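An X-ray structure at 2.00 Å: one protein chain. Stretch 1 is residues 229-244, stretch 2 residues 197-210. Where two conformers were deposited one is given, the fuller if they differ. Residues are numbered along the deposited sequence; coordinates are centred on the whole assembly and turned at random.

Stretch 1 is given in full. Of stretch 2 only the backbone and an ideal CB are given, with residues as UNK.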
ATOM      1  N   THR A 229       9.163 -21.560  -5.494  1.00 22.82           N
ATOM      2  CA  THR A 229      10.283 -22.007  -4.658  1.00 23.88           C
ATOM      3  C   THR A 229      11.480 -22.553  -5.446  1.00 22.57           C
ATOM      4  O   THR A 229      12.608 -22.117  -5.247  1.00 26.82           O
ATOM      5  CB  THR A 229       9.792 -22.971  -3.561  1.00 28.18           C
ATOM      6  OG1 THR A 229       8.726 -22.326  -2.856  1.00 27.86           O
ATOM      7  CG2 THR A 229      10.912 -23.298  -2.557  1.00 22.83           C
ATOM      8  N   SER A 230      11.229 -23.493  -6.347  1.00 29.13           N
ATOM      9  CA  SER A 230      12.286 -24.064  -7.177  1.00 26.71           C
ATOM     10  C   SER A 230      12.849 -23.107  -8.223  1.00 28.57           C
ATOM     11  O   SER A 230      14.026 -23.190  -8.558  1.00 22.45           O
ATOM     12  CB  SER A 230      11.798 -25.341  -7.863  1.00 28.88           C
ATOM     13  OG  SER A 230      10.544 -25.138  -8.499  1.00 31.23           O
ATOM     14  N   ALA A 231      12.020 -22.213  -8.766  1.00 20.37           N
ATOM     15  CA  ALA A 231      12.521 -21.190  -9.696  1.00 23.95           C
ATOM     16  C   ALA A 231      13.533 -20.293  -8.986  1.00 25.73           C
ATOM     17  O   ALA A 231      14.574 -19.929  -9.556  1.00 28.66           O
ATOM     18  CB  ALA A 231      11.355 -20.331 -10.260  1.00 20.65           C
ATOM     19  N   ILE A 232      13.228 -19.935  -7.744  1.00 19.63           N
ATOM     20  CA  ILE A 232      14.167 -19.163  -6.920  1.00 19.21           C
ATOM     21  C   ILE A 232      15.443 -19.940  -6.593  1.00 27.56           C
ATOM     22  O   ILE A 232      16.532 -19.394  -6.673  1.00 25.19           O
ATOM     23  CB  ILE A 232      13.511 -18.603  -5.642  1.00 27.02           C
ATOM     24  CG1 ILE A 232      12.514 -17.485  -6.015  1.00 23.16           C
ATOM     25  CG2 ILE A 232      14.577 -18.070  -4.656  1.00 23.93           C
ATOM     26  CD1 ILE A 232      11.503 -17.180  -4.908  1.00 24.36           C
ATOM     27  N   GLN A 233      15.298 -21.215  -6.242  1.00 25.12           N
ATOM     28  CA  GLN A 233      16.455 -22.062  -5.899  1.00 24.52           C
ATOM     29  C   GLN A 233      17.416 -22.120  -7.095  1.00 26.18           C
ATOM     30  O   GLN A 233      18.610 -21.854  -6.965  1.00 30.08           O
ATOM     31  CB  GLN A 233      15.954 -23.467  -5.548  1.00 27.26           C
ATOM     32  CG  GLN A 233      16.932 -24.278  -4.700  1.00 31.15           C
ATOM     33  CD  GLN A 233      16.415 -25.676  -4.389  1.00 33.45           C
ATOM     34  OE1 GLN A 233      15.212 -25.902  -4.274  1.00 31.77           O
ATOM     35  NE2 GLN A 233      17.337 -26.626  -4.272  1.00 31.09           N
ATOM     36  N   PHE A 234      16.862 -22.419  -8.267  1.00 25.33           N
ATOM     37  CA  PHE A 234      17.642 -22.499  -9.490  1.00 27.06           C
ATOM     38  C   PHE A 234      18.229 -21.170  -9.941  1.00 34.43           C
ATOM     39  O   PHE A 234      19.409 -21.095 -10.299  1.00 23.45           O
ATOM     40  CB  PHE A 234      16.843 -23.143 -10.622  1.00 26.32           C
ATOM     41  CG  PHE A 234      17.687 -23.473 -11.812  1.00 30.57           C
ATOM     42  CD1 PHE A 234      18.733 -24.394 -11.696  1.00 24.87           C
ATOM     43  CD2 PHE A 234      17.475 -22.840 -13.030  1.00 25.35           C
ATOM     44  CE1 PHE A 234      19.534 -24.691 -12.781  1.00 31.21           C
ATOM     45  CE2 PHE A 234      18.274 -23.139 -14.125  1.00 32.81           C
ATOM     46  CZ  PHE A 234      19.307 -24.070 -13.993  1.00 23.34           C
ATOM     47  N   GLY A 235      17.424 -20.111  -9.917  1.00 23.74           N
ATOM     48  CA  GLY A 235      17.917 -18.802 -10.385  1.00 22.55           C
ATOM     49  C   GLY A 235      19.119 -18.308  -9.600  1.00 24.33           C
ATOM     50  O   GLY A 235      20.075 -17.762 -10.176  1.00 29.56           O
ATOM     51  N   ARG A 236      19.079 -18.513  -8.285  1.00 27.68           N
ATOM     52  CA  ARG A 236      20.164 -18.121  -7.380  0.60 32.52           C
ATOM     53  C   ARG A 236      21.452 -18.892  -7.678  1.00 25.51           C
ATOM     54  O   ARG A 236      22.544 -18.365  -7.525  1.00 31.00           O
ATOM     55  CB  ARG A 236      19.767 -18.368  -5.924  0.60 31.80           C
ATOM     56  CG  ARG A 236      18.879 -17.287  -5.317  0.60 42.84           C
ATOM     57  CD  ARG A 236      18.743 -17.480  -3.815  0.60 48.84           C
ATOM     58  NE  ARG A 236      17.882 -16.470  -3.209  0.60 43.63           N
ATOM     59  CZ  ARG A 236      17.022 -16.702  -2.221  0.60 49.15           C
ATOM     60  NH1 ARG A 236      16.889 -17.923  -1.706  0.60 35.41           N
ATOM     61  NH2 ARG A 236      16.286 -15.704  -1.751  0.60 29.54           N
ATOM     62  N   MET A 237      21.300 -20.150  -8.088  1.00 26.89           N
ATOM     63  CA  MET A 237      22.434 -21.010  -8.486  1.00 34.03           C
ATOM     64  C   MET A 237      23.119 -20.493  -9.758  1.00 34.53           C
ATOM     65  O   MET A 237      24.350 -20.510  -9.860  1.00 35.08           O
ATOM     66  CB  MET A 237      21.960 -22.439  -8.727  1.00 28.91           C
ATOM     67  CG  MET A 237      21.544 -23.199  -7.471  1.00 40.40           C
ATOM     68  SD  MET A 237      21.162 -24.941  -7.807  1.00 46.46           S
ATOM     69  CE  MET A 237      22.758 -25.483  -8.364  1.00 34.33           C
ATOM     70  N   ILE A 238      22.320 -20.017 -10.712  1.00 33.11           N
ATOM     71  CA  ILE A 238      22.823 -19.631 -12.031  1.00 32.03           C
ATOM     72  C   ILE A 238      23.130 -18.130 -12.188  1.00 32.45           C
ATOM     73  O   ILE A 238      23.719 -17.713 -13.196  1.00 32.49           O
ATOM     74  CB  ILE A 238      21.921 -20.157 -13.195  1.00 27.60           C
ATOM     75  CG1 ILE A 238      20.511 -19.541 -13.150  1.00 27.50           C
ATOM     76  CG2 ILE A 238      21.846 -21.673 -13.166  1.00 20.92           C
ATOM     77  CD1 ILE A 238      19.747 -19.716 -14.436  1.00 25.17           C
ATOM     78  N   GLU A 239      22.770 -17.334 -11.181  1.00 25.27           N
ATOM     79  CA  GLU A 239      23.110 -15.897 -11.146  1.00 34.30           C
ATOM     80  C   GLU A 239      24.527 -15.540 -11.610  1.00 37.68           C
ATOM     81  O   GLU A 239      24.716 -14.609 -12.386  1.00 42.08           O
ATOM     82  CB  GLU A 239      22.919 -15.333  -9.739  1.00 35.73           C
ATOM     83  CG  GLU A 239      21.586 -14.719  -9.520  1.00 47.99           C
ATOM     84  CD  GLU A 239      21.334 -14.418  -8.066  1.00 56.31           C
ATOM     85  OE1 GLU A 239      22.295 -14.428  -7.263  1.00 47.51           O
ATOM     86  OE2 GLU A 239      20.162 -14.178  -7.728  1.00 33.73           O
ATOM     87  N   GLU A 240      25.517 -16.279 -11.120  1.00 31.57           N
ATOM     88  CA  GLU A 240      26.924 -15.974 -11.389  1.00 32.36           C
ATOM     89  C   GLU A 240      27.340 -16.306 -12.831  1.00 35.28           C
ATOM     90  O   GLU A 240      28.421 -15.916 -13.270  1.00 36.70           O
ATOM     91  CB  GLU A 240      27.810 -16.776 -10.420  1.00 32.52           C
ATOM     92  CG  GLU A 240      27.903 -18.268 -10.812  1.00 50.64           C
ATOM     93  CD  GLU A 240      28.273 -19.194  -9.670  1.00 67.63           C
ATOM     94  OE1 GLU A 240      27.975 -18.876  -8.496  1.00 90.24           O
ATOM     95  OE2 GLU A 240      28.854 -20.260  -9.957  1.00 60.51           O
ATOM     96  N   LEU A 241      26.502 -17.031 -13.567  1.00 39.03           N
ATOM     97  CA  LEU A 241      26.837 -17.403 -14.936  1.00 35.95           C
ATOM     98  C   LEU A 241      26.582 -16.294 -15.975  1.00 38.30           C
ATOM     99  O   LEU A 241      26.889 -16.470 -17.158  1.00 41.64           O
ATOM    100  CB  LEU A 241      26.144 -18.719 -15.331  1.00 33.40           C
ATOM    101  CG  LEU A 241      26.393 -19.938 -14.436  1.00 32.20           C
ATOM    102  CD1 LEU A 241      25.624 -21.140 -14.941  1.00 28.77           C
ATOM    103  CD2 LEU A 241      27.874 -20.272 -14.357  1.00 37.39           C
ATOM    104  N   GLY A 242      26.047 -15.155 -15.538  1.00 30.71           N
ATOM    105  CA  GLY A 242      25.813 -14.017 -16.429  1.00 29.58           C
ATOM    106  C   GLY A 242      24.646 -14.295 -17.373  1.00 38.30           C
ATOM    107  O   GLY A 242      24.789 -14.211 -18.590  1.00 46.78           O
ATOM    108  N   ILE A 243      23.490 -14.627 -16.806  1.00 29.33           N
ATOM    109  CA  ILE A 243      22.278 -14.994 -17.573  1.00 26.47           C
ATOM    110  C   ILE A 243      21.551 -13.768 -18.178  1.00 30.37           C
ATOM    111  O   ILE A 243      21.295 -12.776 -17.475  1.00 26.97           O
ATOM    112  CB  ILE A 243      21.346 -15.878 -16.679  1.00 30.64           C
ATOM    113  CG1 ILE A 243      22.120 -17.105 -16.199  1.00 26.43           C
ATOM    114  CG2 ILE A 243      20.063 -16.334 -17.413  1.00 23.57           C
ATOM    115  CD1 ILE A 243      22.515 -18.072 -17.356  1.00 27.70           C
ATOM    116  N   PHE A 244      21.242 -13.838 -19.481  1.00 28.72           N
ATOM    117  CA  PHE A 244      20.704 -12.691 -20.263  1.00 24.07           C
ATOM    118  C   PHE A 244      19.279 -12.362 -19.792  1.00 29.92           C
ATOM    119  O   PHE A 244      18.975 -11.231 -19.409  1.00 28.04           O
ATOM    120  CB  PHE A 244      20.642 -13.076 -21.739  1.00 16.93           C
ATOM    121  CG  PHE A 244      20.503 -11.929 -22.683  1.00 22.96           C
ATOM    122  CD1 PHE A 244      21.347 -10.828 -22.614  1.00 33.91           C
ATOM    123  CD2 PHE A 244      19.554 -11.983 -23.701  1.00 30.63           C
ATOM    124  CE1 PHE A 244      21.213  -9.785 -23.523  1.00 32.98           C
ATOM    125  CE2 PHE A 244      19.420 -10.941 -24.623  1.00 29.55           C
ATOM    126  CZ  PHE A 244      20.240  -9.839 -24.516  1.00 26.26           C
ATOM    127  N   UNK A 197      18.954 -32.621  -8.200  1.00 33.79           N
ATOM    128  CA  UNK A 197      18.024 -32.293  -9.273  1.00 40.48           C
ATOM    129  C   UNK A 197      18.462 -31.031 -10.014  1.00 32.17           C
ATOM    130  O   UNK A 197      18.498 -31.008 -11.246  1.00 48.09           O
ATOM    131  CB  UNK A 197      16.611 -32.114  -8.714  1.00 40.48           C
ATOM    132  N   UNK A 198      18.856 -30.005  -9.265  1.00 25.41           N
ATOM    133  CA  UNK A 198      19.175 -28.703  -9.849  1.00 28.42           C
ATOM    134  C   UNK A 198      20.664 -28.563 -10.185  1.00 35.06           C
ATOM    135  O   UNK A 198      21.034 -27.755 -11.022  1.00 31.83           O
ATOM    136  CB  UNK A 198      18.756 -27.588  -8.889  1.00 28.42           C
ATOM    137  N   UNK A 199      21.503 -29.359  -9.522  1.00 33.78           N
ATOM    138  CA  UNK A 199      22.957 -29.338  -9.733  1.00 31.16           C
ATOM    139  C   UNK A 199      23.318 -29.750 -11.162  1.00 29.85           C
ATOM    140  O   UNK A 199      24.218 -29.159 -11.784  1.00 37.83           O
ATOM    141  CB  UNK A 199      23.652 -30.264  -8.733  1.00 31.16           C
ATOM    142  N   UNK A 200      22.603 -30.756 -11.666  1.00 31.14           N
ATOM    143  CA  UNK A 200      22.671 -31.174 -13.055  1.00 34.21           C
ATOM    144  C   UNK A 200      22.414 -30.020 -14.035  1.00 40.13           C
ATOM    145  O   UNK A 200      23.232 -29.750 -14.915  1.00 30.43           O
ATOM    146  CB  UNK A 200      21.662 -32.298 -13.301  1.00 34.21           C
ATOM    147  N   UNK A 201      21.273 -29.353 -13.866  1.00 35.45           N
ATOM    148  CA  UNK A 201      20.956 -28.115 -14.571  1.00 26.95           C
ATOM    149  C   UNK A 201      22.057 -27.072 -14.504  1.00 30.01           C
ATOM    150  O   UNK A 201      22.432 -26.515 -15.533  1.00 33.19           O
ATOM    151  CB  UNK A 201      19.666 -27.518 -14.004  1.00 26.95           C
ATOM    152  N   UNK A 202      22.578 -26.810 -13.300  1.00 27.64           N
ATOM    153  CA  UNK A 202      23.672 -25.855 -13.142  1.00 29.76           C
ATOM    154  C   UNK A 202      24.946 -26.262 -13.896  1.00 34.89           C
ATOM    155  O   UNK A 202      25.615 -25.411 -14.497  1.00 30.99           O
ATOM    156  CB  UNK A 202      23.991 -25.688 -11.655  1.00 29.76           C
ATOM    157  N   UNK A 203      25.298 -27.546 -13.811  1.00 35.07           N
ATOM    158  CA  UNK A 203      26.527 -28.061 -14.451  1.00 35.49           C
ATOM    159  C   UNK A 203      26.430 -27.993 -15.974  1.00 31.69           C
ATOM    160  O   UNK A 203      27.389 -27.615 -16.642  1.00 32.82           O
ATOM    161  CB  UNK A 203      26.793 -29.503 -14.015  1.00 35.49           C
ATOM    162  N   UNK A 204      25.271 -28.348 -16.521  1.00 30.09           N
ATOM    163  CA  UNK A 204      25.027 -28.151 -17.951  1.00 29.41           C
ATOM    164  C   UNK A 204      25.177 -26.674 -18.339  1.00 35.34           C
ATOM    165  O   UNK A 204      25.850 -26.333 -19.315  1.00 28.31           O
ATOM    166  CB  UNK A 204      23.631 -28.654 -18.324  1.00 29.41           C
ATOM    167  N   UNK A 205      24.575 -25.796 -17.548  1.00 30.72           N
ATOM    168  CA  UNK A 205      24.585 -24.371 -17.858  1.00 32.57           C
ATOM    169  C   UNK A 205      25.997 -23.775 -17.739  1.00 30.89           C
ATOM    170  O   UNK A 205      26.394 -22.932 -18.550  1.00 29.27           O
ATOM    171  CB  UNK A 205      23.621 -23.629 -16.930  1.00 32.57           C
ATOM    172  N   UNK A 206      26.763 -24.232 -16.748  1.00 33.86           N
ATOM    173  CA  UNK A 206      28.107 -23.697 -16.531  1.00 30.78           C
ATOM    174  C   UNK A 206      29.066 -24.207 -17.610  1.00 36.12           C
ATOM    175  O   UNK A 206      30.015 -23.509 -17.994  1.00 32.73           O
ATOM    176  CB  UNK A 206      28.618 -24.080 -15.141  1.00 30.78           C
ATOM    177  N   UNK A 207      28.805 -25.424 -18.093  1.00 37.48           N
ATOM    178  CA  UNK A 207      29.493 -26.000 -19.261  1.00 34.76           C
ATOM    179  C   UNK A 207      29.311 -25.147 -20.517  1.00 38.23           C
ATOM    180  O   UNK A 207      30.266 -24.860 -21.233  1.00 33.78           O
ATOM    181  CB  UNK A 207      28.980 -27.417 -19.526  1.00 34.76           C
ATOM    182  N   UNK A 208      28.081 -24.729 -20.783  1.00 30.22           N
ATOM    183  CA  UNK A 208      27.830 -23.797 -21.889  1.00 29.55           C
ATOM    184  C   UNK A 208      28.630 -22.499 -21.731  1.00 32.41           C
ATOM    185  O   UNK A 208      29.353 -22.110 -22.651  1.00 36.61           O
ATOM    186  CB  UNK A 208      26.336 -23.478 -21.978  1.00 29.55           C
ATOM    187  N   UNK A 209      28.536 -21.854 -20.568  1.00 30.93           N
ATOM    188  CA  UNK A 209      29.207 -20.563 -20.352  1.00 32.34           C
ATOM    189  C   UNK A 209      30.735 -20.671 -20.502  1.00 32.44           C
ATOM    190  O   UNK A 209      31.390 -19.763 -21.038  1.00 32.18           O
ATOM    191  CB  UNK A 209      28.863 -20.024 -18.962  1.00 32.34           C
ATOM    192  N   UNK A 210      31.287 -21.785 -20.025  1.00 36.25           N
ATOM    193  CA  UNK A 210      32.719 -22.079 -20.164  1.00 39.31           C
ATOM    194  C   UNK A 210      33.127 -22.241 -21.628  1.00 41.08           C
ATOM    195  O   UNK A 210      34.183 -21.761 -22.043  1.00 46.45           O
ATOM    196  CB  UNK A 210      33.074 -23.348 -19.386  1.00 39.31           C
TER

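Stretch 2 is helical throughout, and its axis runs 34° from that of helix 229-238, with a closest approach of 10.1 Å.

At position 197 nothing of stretch 1 lies within 5.5 Å of the ideal CB. Many residues would fit. It is I197, which makes no contact here.

Position 198 points toward stretch 1. Its ideal CB is 3.7 Å from M237 SD and 4.3 Å from F234 CD1. S230, Q233, F234 and M237 form a hollow around the direction it takes. A medium apolar side chain suits it: leucine, isoleucine or methionine. It is L198, a knob in that hole. Its CD2 lies 3.7 Å from F234 CD1, and its CD1 3.5 Å from Q233 CD.

Position 199 points away, although M237 CE is 4.9 Å from the ideal CB. A long, flexible side chain could return to it; a short one would stay clear. It is R199. The chain bends back, and M237 CE lies over one face of the guanidinium, 3.7 Å from R199 NH2.

Position 200 points away into space free of stretch 1, so the choice is wide. It is L200, without contact.

Position 201 points toward stretch 1, but an ideal CB would be only 3.1 Å from F234 CE1. That is tight even for alanine, so glycine suits best. It is G201. The ring edge of F234 comes close to the bare backbone, with F234 CE1 3.9 Å from G201 C.

Position 202 points sideways. M237 CE is 3.5 Å from the ideal CB, and further out lie I238, L241 and the carboxylate of E240. A long side chain, apolar along its length and with a donor at its tip, would use all of this; tyrosine, lysine or arginine are candidates. It is Y202. Y202 OH donates a short hydrogen bond to E240 OE2, 2.5 Å away. Its ring packs against L241, with Y202 CE1 3.8 Å from L241 CD1.

Positions 203 and 204 meet nothing of stretch 1 and leave the choice open. They are D203 and R204.

Position 205 points toward stretch 1, with L241 CD1 3.8 Å from the ideal CB. An apolar residue of medium size suits: methionine, leucine or isoleucine. It is M205. Its CG lies 3.5 Å from L241 CD1 and 4.2 Å from I243 CD1, while its CE approaches F234 CZ at 4.2 Å.

Position 206 points sideways, with its ideal CB 4.0 Å from L241 CD2. A small residue already makes contact. It is A206, whose CB touches that methyl.

Position 209 points toward stretch 1, past the helix, where L241 and G242 offer carbonyls. L241 O is 4.4 Å from the ideal CB. A long donor suits, lysine or arginine. It is R209. R209 NE donates to L241 O at 2.7 Å, nearly straight. R209 NH2 adds a weak bond to G242 O at 2.8 Å. A water accepts a weak bond from R209 NH2 and donates one to G242 O.

Positions 207, 208 and 210 are out of reach, so stretch 1 sets no preference; they are A207, I208 and D210.

Stretch 2 197-210: ILRLGYDRMAAIRD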
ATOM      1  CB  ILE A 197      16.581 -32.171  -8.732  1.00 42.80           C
ATOM      2  CG1 ILE A 197      16.181 -33.477  -8.030  1.00 51.82           C
ATOM      3  CG2 ILE A 197      15.622 -31.851  -9.856  1.00 45.98           C
ATOM      4  CD1 ILE A 197      14.827 -33.452  -7.354  1.00 58.56           C
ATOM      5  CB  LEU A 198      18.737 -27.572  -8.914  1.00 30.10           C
ATOM      6  CG  LEU A 198      17.222 -27.380  -8.804  1.00 37.86           C
ATOM      7  CD1 LEU A 198      16.908 -26.312  -7.782  1.00 24.40           C
ATOM      8  CD2 LEU A 198      16.603 -27.024 -10.173  1.00 34.76           C
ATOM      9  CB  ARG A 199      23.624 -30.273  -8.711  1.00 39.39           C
ATOM     10  CG  ARG A 199      25.123 -30.519  -8.891  1.00 42.08           C
ATOM     11  CD  ARG A 199      25.965 -29.358  -8.424  1.00 42.38           C
ATOM     12  NE  ARG A 199      25.455 -28.711  -7.221  1.00 54.01           N
ATOM     13  CZ  ARG A 199      25.603 -27.413  -6.959  1.00 66.84           C
ATOM     14  NH1 ARG A 199      26.258 -26.630  -7.813  1.00 54.40           N
ATOM     15  NH2 ARG A 199      25.094 -26.895  -5.846  1.00 47.95           N
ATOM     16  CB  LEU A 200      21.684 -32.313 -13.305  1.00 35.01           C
ATOM     17  CG  LEU A 200      21.673 -32.951 -14.700  1.00 36.36           C
ATOM     18  CD1 LEU A 200      23.066 -33.473 -15.097  1.00 32.98           C
ATOM     19  CD2 LEU A 200      20.646 -34.074 -14.742  1.00 33.84           C
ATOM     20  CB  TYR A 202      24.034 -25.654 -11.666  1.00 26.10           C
ATOM     21  CG  TYR A 202      25.273 -24.808 -11.511  1.00 36.88           C
ATOM     22  CD1 TYR A 202      25.195 -23.420 -11.590  1.00 33.79           C
ATOM     23  CD2 TYR A 202      26.535 -25.394 -11.339  1.00 33.64           C
ATOM     24  CE1 TYR A 202      26.331 -22.636 -11.481  1.00 30.56           C
ATOM     25  CE2 TYR A 202      27.666 -24.617 -11.240  1.00 31.04           C
ATOM     26  CZ  TYR A 202      27.563 -23.248 -11.309  1.00 36.39           C
ATOM     27  OH  TYR A 202      28.688 -22.468 -11.205  1.00 36.17           O
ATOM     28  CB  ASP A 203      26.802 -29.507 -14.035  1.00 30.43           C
ATOM     29  CG  ASP A 203      27.273 -29.630 -12.601  1.00 34.82           C
ATOM     30  OD1 ASP A 203      27.763 -28.633 -12.011  1.00 34.77           O
ATOM     31  OD2 ASP A 203      27.133 -30.735 -12.058  1.00 37.07           O
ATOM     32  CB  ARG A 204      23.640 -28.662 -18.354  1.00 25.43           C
ATOM     33  CG  ARG A 204      23.486 -30.172 -18.333  1.00 29.89           C
ATOM     34  CD  ARG A 204      22.048 -30.537 -18.106  1.00 29.26           C
ATOM     35  NE  ARG A 204      21.761 -31.943 -18.381  1.00 28.84           N
ATOM     36  CZ  ARG A 204      20.583 -32.522 -18.181  1.00 40.70           C
ATOM     37  NH1 ARG A 204      19.570 -31.822 -17.682  1.00 29.47           N
ATOM     38  NH2 ARG A 204      20.416 -33.805 -18.469  1.00 31.58           N
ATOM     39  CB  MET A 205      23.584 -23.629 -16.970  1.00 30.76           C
ATOM     40  CG  MET A 205      23.317 -22.206 -17.403  1.00 33.21           C
ATOM     41  SD  MET A 205      22.028 -22.095 -18.627  1.00 36.45           S
ATOM     42  CE  MET A 205      20.600 -22.599 -17.663  1.00 33.00           C
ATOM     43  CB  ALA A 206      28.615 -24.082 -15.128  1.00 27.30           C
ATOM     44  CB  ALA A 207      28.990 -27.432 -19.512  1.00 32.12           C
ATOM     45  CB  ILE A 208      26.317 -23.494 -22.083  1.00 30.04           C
ATOM     46  CG1 ILE A 208      25.568 -24.773 -22.436  1.00 27.77           C
ATOM     47  CG2 ILE A 208      26.129 -22.445 -23.178  1.00 31.67           C
ATOM     48  CD1 ILE A 208      24.047 -24.641 -22.368  1.00 33.79           C
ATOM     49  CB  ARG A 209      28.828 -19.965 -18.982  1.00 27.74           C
ATOM     50  CG  ARG A 209      29.624 -18.709 -18.544  1.00 29.11           C
ATOM     51  CD  ARG A 209      29.514 -17.530 -19.530  1.00 35.92           C
ATOM     52  NE  ARG A 209      28.208 -16.871 -19.456  1.00 29.30           N
ATOM     53  CZ  ARG A 209      27.568 -16.333 -20.486  1.00 32.40           C
ATOM     54  NH1 ARG A 209      28.097 -16.362 -21.705  1.00 26.54           N
ATOM     55  NH2 ARG A 209      26.374 -15.762 -20.295  1.00 28.73           N
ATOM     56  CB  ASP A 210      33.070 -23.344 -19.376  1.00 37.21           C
ATOM     57  CG  ASP A 210      33.121 -23.098 -17.877  1.00 55.98           C
ATOM     58  OD1 ASP A 210      33.328 -21.928 -17.475  1.00 65.77           O
ATOM     59  OD2 ASP A 210      32.951 -24.073 -17.102  1.00 72.46           O
TER
HETATM   60  O   HOH W   1      24.259 -14.154 -20.958  1.00 34.44           O
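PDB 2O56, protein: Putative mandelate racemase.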